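Long-range contacts in ankyrin repeat family protein (PDB 3HRA), which is of unknown function but, as an ankyrin repeat protein, probably serves as a scaffold for binding other proteins: residues 27-33 with 61-67; 131-135 with 167-173. One frame throughout, in Å; residues are numbered along the deposited sequence.

Interaction 1. Residues 27-33 with 61-67; sequences DTTYQVD and RGADINL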
loop_
_atom_site.group_PDB
_atom_site.type_symbol
_atom_site.label_atom_id
_atom_site.label_comp_id
_atom_site.label_asym_id
_atom_site.label_seq_id
_atom_site.Cartn_x
_atom_site.Cartn_y
_atom_site.Cartn_z
ATOM N N ASP A 27 24.645 5.619 15.680
ATOM C CA ASP A 27 25.881 5.307 14.961
ATOM C C ASP A 27 25.749 5.746 13.508
ATOM O O ASP A 27 25.023 5.128 12.716
ATOM C CB ASP A 27 26.170 3.803 15.061
ATOM C CG ASP A 27 27.289 3.341 14.123
ATOM O OD1 ASP A 27 28.053 4.187 13.611
ATOM O OD2 ASP A 27 27.396 2.116 13.896
ATOM N N THR A 28 26.457 6.829 13.165
ATOM C CA THR A 28 26.321 7.484 11.862
ATOM C C THR A 28 26.835 6.629 10.710
ATOM O O THR A 28 26.559 6.928 9.555
ATOM C CB THR A 28 27.077 8.839 11.825
ATOM O OG1 THR A 28 28.472 8.619 12.063
ATOM C CG2 THR A 28 26.541 9.778 12.886
ATOM N N THR A 29 27.604 5.592 11.040
ATOM C CA THR A 29 28.187 4.696 10.042
ATOM C C THR A 29 27.276 3.511 9.736
ATOM O O THR A 29 27.527 2.773 8.784
ATOM C CB THR A 29 29.580 4.152 10.482
ATOM O OG1 THR A 29 29.437 3.194 11.545
ATOM C CG2 THR A 29 30.495 5.287 10.951
ATOM N N TYR A 30 26.220 3.323 10.531
ATOM C CA TYR A 30 25.380 2.126 10.374
ATOM C C TYR A 30 24.619 2.073 9.029
ATOM O O TYR A 30 23.970 3.037 8.624
ATOM C CB TYR A 30 24.396 1.947 11.552
ATOM C CG TYR A 30 23.978 0.503 11.722
ATOM C CD1 TYR A 30 24.632 -0.320 12.629
ATOM C CD2 TYR A 30 22.960 -0.053 10.943
ATOM C CE1 TYR A 30 24.268 -1.644 12.783
ATOM C CE2 TYR A 30 22.603 -1.381 11.079
ATOM C CZ TYR A 30 23.260 -2.170 11.998
ATOM O OH TYR A 30 22.917 -3.497 12.147
ATOM N N GLN A 31 24.704 0.933 8.347
ATOM C CA GLN A 31 23.976 0.729 7.100
ATOM C C GLN A 31 22.559 0.259 7.444
ATOM O O GLN A 31 22.352 -0.900 7.826
ATOM C CB GLN A 31 24.683 -0.334 6.254
ATOM C CG GLN A 31 24.566 -0.109 4.748
ATOM C CD GLN A 31 23.271 -0.626 4.156
ATOM O OE1 GLN A 31 22.281 0.124 4.019
ATOM N NE2 GLN A 31 23.264 -1.919 3.790
ATOM N N VAL A 32 21.580 1.153 7.309
ATOM C CA VAL A 32 20.249 0.873 7.864
ATOM C C VAL A 32 19.434 -0.144 7.054
ATOM O O VAL A 32 18.446 -0.698 7.541
ATOM C CB VAL A 32 19.413 2.167 8.045
ATOM C CG1 VAL A 32 20.138 3.146 8.976
ATOM C CG2 VAL A 32 19.120 2.824 6.693
ATOM N N ASP A 33 19.825 -0.355 5.807
ATOM C CA ASP A 33 19.057 -1.236 4.937
ATOM C C ASP A 33 19.664 -2.636 4.767
ATOM O O ASP A 33 19.553 -3.241 3.710
ATOM C CB ASP A 33 18.820 -0.581 3.581
ATOM C CG ASP A 33 17.703 0.460 3.624
ATOM O OD1 ASP A 33 16.768 0.329 4.433
ATOM O OD2 ASP A 33 17.768 1.412 2.842
ATOM N N ARG A 61 16.485 8.312 9.139
ATOM C CA ARG A 61 17.894 7.951 8.947
ATOM C C ARG A 61 18.205 7.475 7.531
ATOM O O ARG A 61 19.283 6.957 7.276
ATOM C CB ARG A 61 18.328 6.876 9.946
ATOM C CG ARG A 61 18.890 7.425 11.237
ATOM C CD ARG A 61 20.322 7.933 11.050
ATOM N NE ARG A 61 21.332 6.910 11.323
ATOM C CZ ARG A 61 22.005 6.249 10.386
ATOM N NH1 ARG A 61 21.769 6.485 9.106
ATOM N NH2 ARG A 61 22.917 5.345 10.725
ATOM N N GLY A 62 17.246 7.620 6.628
ATOM C CA GLY A 62 17.485 7.363 5.211
ATOM C C GLY A 62 17.131 5.978 4.686
ATOM O O GLY A 62 17.549 5.620 3.590
ATOM N N ALA A 63 16.355 5.209 5.447
ATOM C CA ALA A 63 15.922 3.881 5.012
ATOM C C ALA A 63 15.146 3.981 3.690
ATOM O O ALA A 63 14.362 4.903 3.480
ATOM C CB ALA A 63 15.060 3.205 6.095
ATOM N N ASP A 64 15.384 3.032 2.797
ATOM C CA ASP A 64 14.779 3.066 1.464
ATOM C C ASP A 64 13.366 2.495 1.520
ATOM O O ASP A 64 13.196 1.299 1.769
ATOM C CB ASP A 64 15.643 2.236 0.521
ATOM C CG ASP A 64 15.195 2.322 -0.928
ATOM O OD1 ASP A 64 14.147 2.931 -1.230
ATOM O OD2 ASP A 64 15.929 1.767 -1.770
ATOM N N ILE A 65 12.354 3.344 1.308
ATOM C CA ILE A 65 10.971 2.894 1.398
ATOM C C ILE A 65 10.585 2.020 0.195
ATOM O O ILE A 65 9.528 1.396 0.179
ATOM C CB ILE A 65 9.964 4.070 1.534
ATOM C CG1 ILE A 65 9.984 4.950 0.278
ATOM C CG2 ILE A 65 10.240 4.892 2.814
ATOM C CD1 ILE A 65 8.731 5.780 0.082
ATOM N N ASN A 66 11.466 1.957 -0.795
ATOM C CA ASN A 66 11.173 1.223 -2.028
ATOM C C ASN A 66 11.936 -0.105 -2.173
ATOM O O ASN A 66 11.861 -0.751 -3.208
ATOM C CB ASN A 66 11.450 2.118 -3.252
ATOM C CG ASN A 66 10.610 3.374 -3.243
ATOM O OD1 ASN A 66 9.397 3.300 -3.231
ATOM N ND2 ASN A 66 11.263 4.545 -3.240
ATOM N N LEU A 67 12.660 -0.511 -1.141
ATOM C CA LEU A 67 13.488 -1.718 -1.241
ATOM C C LEU A 67 12.593 -2.937 -1.046
ATOM O O LEU A 67 12.114 -3.193 0.059
ATOM C CB LEU A 67 14.615 -1.681 -0.198
ATOM C CG LEU A 67 15.798 -2.649 -0.419
ATOM C CD1 LEU A 67 16.991 -2.305 0.462
ATOM C CD2 LEU A 67 15.414 -4.110 -0.210
HETATM O O HOH W 1 14.118 -0.179 3.848
HETATM O O HOH W 2 19.938 3.386 3.179
#
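Asp27 opens a type I beta turn that runs to Tyr30. Its OD1 accepts from Thr29 N at 3.0 Å, an Asx turn, and its backbone O receives a weak hydrogen bond from Arg61 NH2 at 2.9 Å. Thr28 lies beside the same guanidinium but its CA-to-CB bond points away. Tyr30 adds a second carbonyl: Arg61 NH2 donates to Tyr30 O at 3.3 Å. Both oxygens sit near the plane of the guanidinium, at its edge. Arg61 NE donates to Leu25 O, so the arginine, just past the end of helix 52-60, reaches back to the end of helix 18-25. The Tyr30 ring leads away from 61-67, and its OH hydrogen-bonds to Leu9 N. Val32 turns toward the partner segment. Its CG1 covers one face of the guanidinium, 3.7 Å from Arg61 NH1, and its CG2 packs 4.1 Å from Ala63 CB. This is the join between successive ankyrin repeats, where the loop after one helical hairpin meets the loop after the next. Gly62, at positive phi, is the C-prime residue of the Schellman motif that ends helix 52-60. Asp33 makes the second polar link. Its OD2 accepts from Asp64 N at 2.9 Å, while Asp33 OD1 to Asp64 N is weak at 3.4 Å. One water joins Asp33 OD1 to Asp64 O, and another joins Asp33 OD2 to Gly62 O. Leu67 CD1 closes against Asp33 CB at 4.0 Å.

Interaction 2. Residues 131-135 with 167-173; sequences EDIDF and NGADQSI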
loop_
_atom_site.group_PDB
_atom_site.type_symbol
_atom_site.label_atom_id
_atom_site.label_comp_id
_atom_site.label_asym_id
_atom_site.label_seq_id
_atom_site.Cartn_x
_atom_site.Cartn_y
_atom_site.Cartn_z
ATOM N N GLU A 131 -0.040 8.181 -7.366
ATOM C CA GLU A 131 -0.581 6.939 -7.918
ATOM C C GLU A 131 -1.627 7.241 -9.003
ATOM O O GLU A 131 -2.464 8.115 -8.837
ATOM C CB GLU A 131 -1.233 6.111 -6.805
ATOM C CG GLU A 131 -0.305 5.780 -5.625
ATOM C CD GLU A 131 0.643 4.649 -5.937
ATOM O OE1 GLU A 131 0.465 4.031 -7.006
ATOM O OE2 GLU A 131 1.572 4.382 -5.130
ATOM N N ASP A 132 -1.557 6.523 -10.120
ATOM C CA ASP A 132 -2.534 6.642 -11.196
ATOM C C ASP A 132 -3.796 5.886 -10.775
ATOM O O ASP A 132 -3.751 4.686 -10.524
ATOM C CB ASP A 132 -1.924 6.030 -12.460
ATOM C CG ASP A 132 -2.876 6.000 -13.643
ATOM O OD1 ASP A 132 -4.023 6.496 -13.540
ATOM O OD2 ASP A 132 -2.452 5.452 -14.691
ATOM N N ILE A 133 -4.918 6.589 -10.660
ATOM C CA ILE A 133 -6.154 5.959 -10.207
ATOM C C ILE A 133 -6.606 4.859 -11.173
ATOM O O ILE A 133 -7.358 3.950 -10.803
ATOM C CB ILE A 133 -7.256 7.032 -10.003
ATOM C CG1 ILE A 133 -8.454 6.487 -9.226
ATOM C CG2 ILE A 133 -7.695 7.643 -11.341
ATOM C CD1 ILE A 133 -9.352 7.609 -8.714
ATOM N N ASP A 134 -6.126 4.927 -12.408
ATOM C CA ASP A 134 -6.534 3.979 -13.442
ATOM C C ASP A 134 -5.489 2.885 -13.699
ATOM O O ASP A 134 -5.554 2.155 -14.696
ATOM C CB ASP A 134 -6.851 4.716 -14.748
ATOM C CG ASP A 134 -8.071 5.626 -14.636
ATOM O OD1 ASP A 134 -8.994 5.325 -13.836
ATOM O OD2 ASP A 134 -8.112 6.657 -15.365
ATOM N N PHE A 135 -4.531 2.761 -12.789
ATOM C CA PHE A 135 -3.481 1.769 -12.958
ATOM C C PHE A 135 -4.104 0.380 -12.933
ATOM O O PHE A 135 -5.123 0.161 -12.276
ATOM C CB PHE A 135 -2.455 1.895 -11.829
ATOM C CG PHE A 135 -1.212 1.074 -12.055
ATOM C CD1 PHE A 135 -0.268 1.482 -12.980
ATOM C CD2 PHE A 135 -0.999 -0.109 -11.353
ATOM C CE1 PHE A 135 0.892 0.720 -13.202
ATOM C CE2 PHE A 135 0.152 -0.866 -11.559
ATOM C CZ PHE A 135 1.097 -0.446 -12.484
ATOM N N ASN A 167 -13.110 10.964 -7.502
ATOM C CA ASN A 167 -11.760 11.362 -7.834
ATOM C C ASN A 167 -11.410 11.038 -9.281
ATOM O O ASN A 167 -10.233 11.035 -9.664
ATOM C CB ASN A 167 -10.748 10.733 -6.873
ATOM C CG ASN A 167 -10.659 11.484 -5.554
ATOM O OD1 ASN A 167 -9.804 12.350 -5.387
ATOM N ND2 ASN A 167 -11.560 11.170 -4.616
ATOM N N GLY A 168 -12.442 10.779 -10.081
ATOM C CA GLY A 168 -12.278 10.646 -11.515
ATOM C C GLY A 168 -11.847 9.282 -12.022
ATOM O O GLY A 168 -11.336 9.181 -13.140
ATOM N N ALA A 169 -12.047 8.230 -11.229
ATOM C CA ALA A 169 -11.750 6.866 -11.716
ATOM C C ALA A 169 -12.488 6.587 -13.017
ATOM O O ALA A 169 -13.663 6.929 -13.161
ATOM C CB ALA A 169 -12.129 5.815 -10.667
ATOM N N ASP A 170 -11.799 5.958 -13.964
ATOM C CA ASP A 170 -12.419 5.581 -15.239
ATOM C C ASP A 170 -13.109 4.234 -15.065
ATOM O O ASP A 170 -12.453 3.202 -14.936
ATOM C CB ASP A 170 -11.352 5.511 -16.335
ATOM C CG ASP A 170 -11.926 5.195 -17.714
ATOM O OD1 ASP A 170 -13.151 4.991 -17.849
ATOM O OD2 ASP A 170 -11.133 5.140 -18.675
ATOM N N GLN A 171 -14.433 4.236 -15.056
ATOM C CA GLN A 171 -15.160 2.988 -14.851
ATOM C C GLN A 171 -15.355 2.153 -16.123
ATOM O O GLN A 171 -15.866 1.029 -16.058
ATOM C CB GLN A 171 -16.514 3.241 -14.180
ATOM C CG GLN A 171 -17.569 3.854 -15.090
ATOM C CD GLN A 171 -18.963 3.756 -14.498
ATOM O OE1 GLN A 171 -19.431 2.665 -14.153
ATOM N NE2 GLN A 171 -19.646 4.893 -14.403
ATOM N N SER A 172 -14.931 2.689 -17.264
ATOM C CA SER A 172 -15.087 1.986 -18.536
ATOM C C SER A 172 -13.960 0.975 -18.778
ATOM O O SER A 172 -14.035 0.146 -19.697
ATOM C CB SER A 172 -15.204 2.995 -19.695
ATOM O OG SER A 172 -13.949 3.573 -20.018
ATOM N N ILE A 173 -12.922 1.029 -17.945
ATOM C CA ILE A 173 -11.779 0.123 -18.114
ATOM C C ILE A 173 -12.176 -1.345 -17.937
ATOM O O ILE A 173 -12.842 -1.699 -16.976
ATOM C CB ILE A 173 -10.624 0.480 -17.145
ATOM C CG1 ILE A 173 -10.092 1.880 -17.476
ATOM C CG2 ILE A 173 -9.504 -0.569 -17.224
ATOM C CD1 ILE A 173 -9.113 2.479 -16.448
HETATM O O HOH W 3 -10.294 3.136 -12.843
HETATM O O HOH W 4 -9.410 8.769 -14.928
HETATM O O HOH W 5 -8.299 6.234 -18.316
#
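Asn167 follows helix 155-166, and its CB lies 3.9 Å from Ile133 CD1. The amide end of Asn167 leads away, and its ND2 hydrogen-bonds to Leu163 O. Gly168 has positive phi and is the C-prime residue of the Schellman motif that ends this helix. Ala169 sits closest in register to Ile133. Its CB meets Ile133 CD1 at 3.8 Å, and Leu164 touches both side chains. Next comes the direct polar link of this ankyrin repeat junction: Asp170 N donates to Asp134 OD1 at 2.9 Å with an N-H...O angle of 170°, a nearly straight bond. Asp170 OD1 accepts from Ser172 N, two residues on, at 3.0 Å, an Asx turn. Ile173 CD1 packs on Asp134 CB at 3.6 Å. Waters join Asp134 to Gly168 O, Asp170 O and Asp170 OD2. One direct hydrogen bond thus crosses the loops. The other polar links of Asp134 to 167-173 run through water, so the junction is a part-hydrated surface contact, with Ile133-Ala169 and Asp134-Ile173 in its apolar share.

In the fold
Interaction 1 closes before interaction 2 opens along the chain. Their centres are about 34 Å apart, on opposite sides of the chain's centre; their nearest atoms, about 8 Å apart, do not touch. Both occupy the same place in the repeat: each joins the loop after one helical hairpin to the loop after the next. Interaction 1 links the loops after helices 18-25 and 52-60, and interaction 2 those after helices 119-128 and 155-166. Helices 75-81, 85-94, 110-115 and 119-128 lie between them in the sequence. Tyr76 connects the sites, hydrogen-bonding to Ile65 and Glu131. The recurring aspartate link and Schellman glycine mark them as equivalent junctions. Such neighbour-to-neighbour contacts are how an elongated ankyrin stack is built.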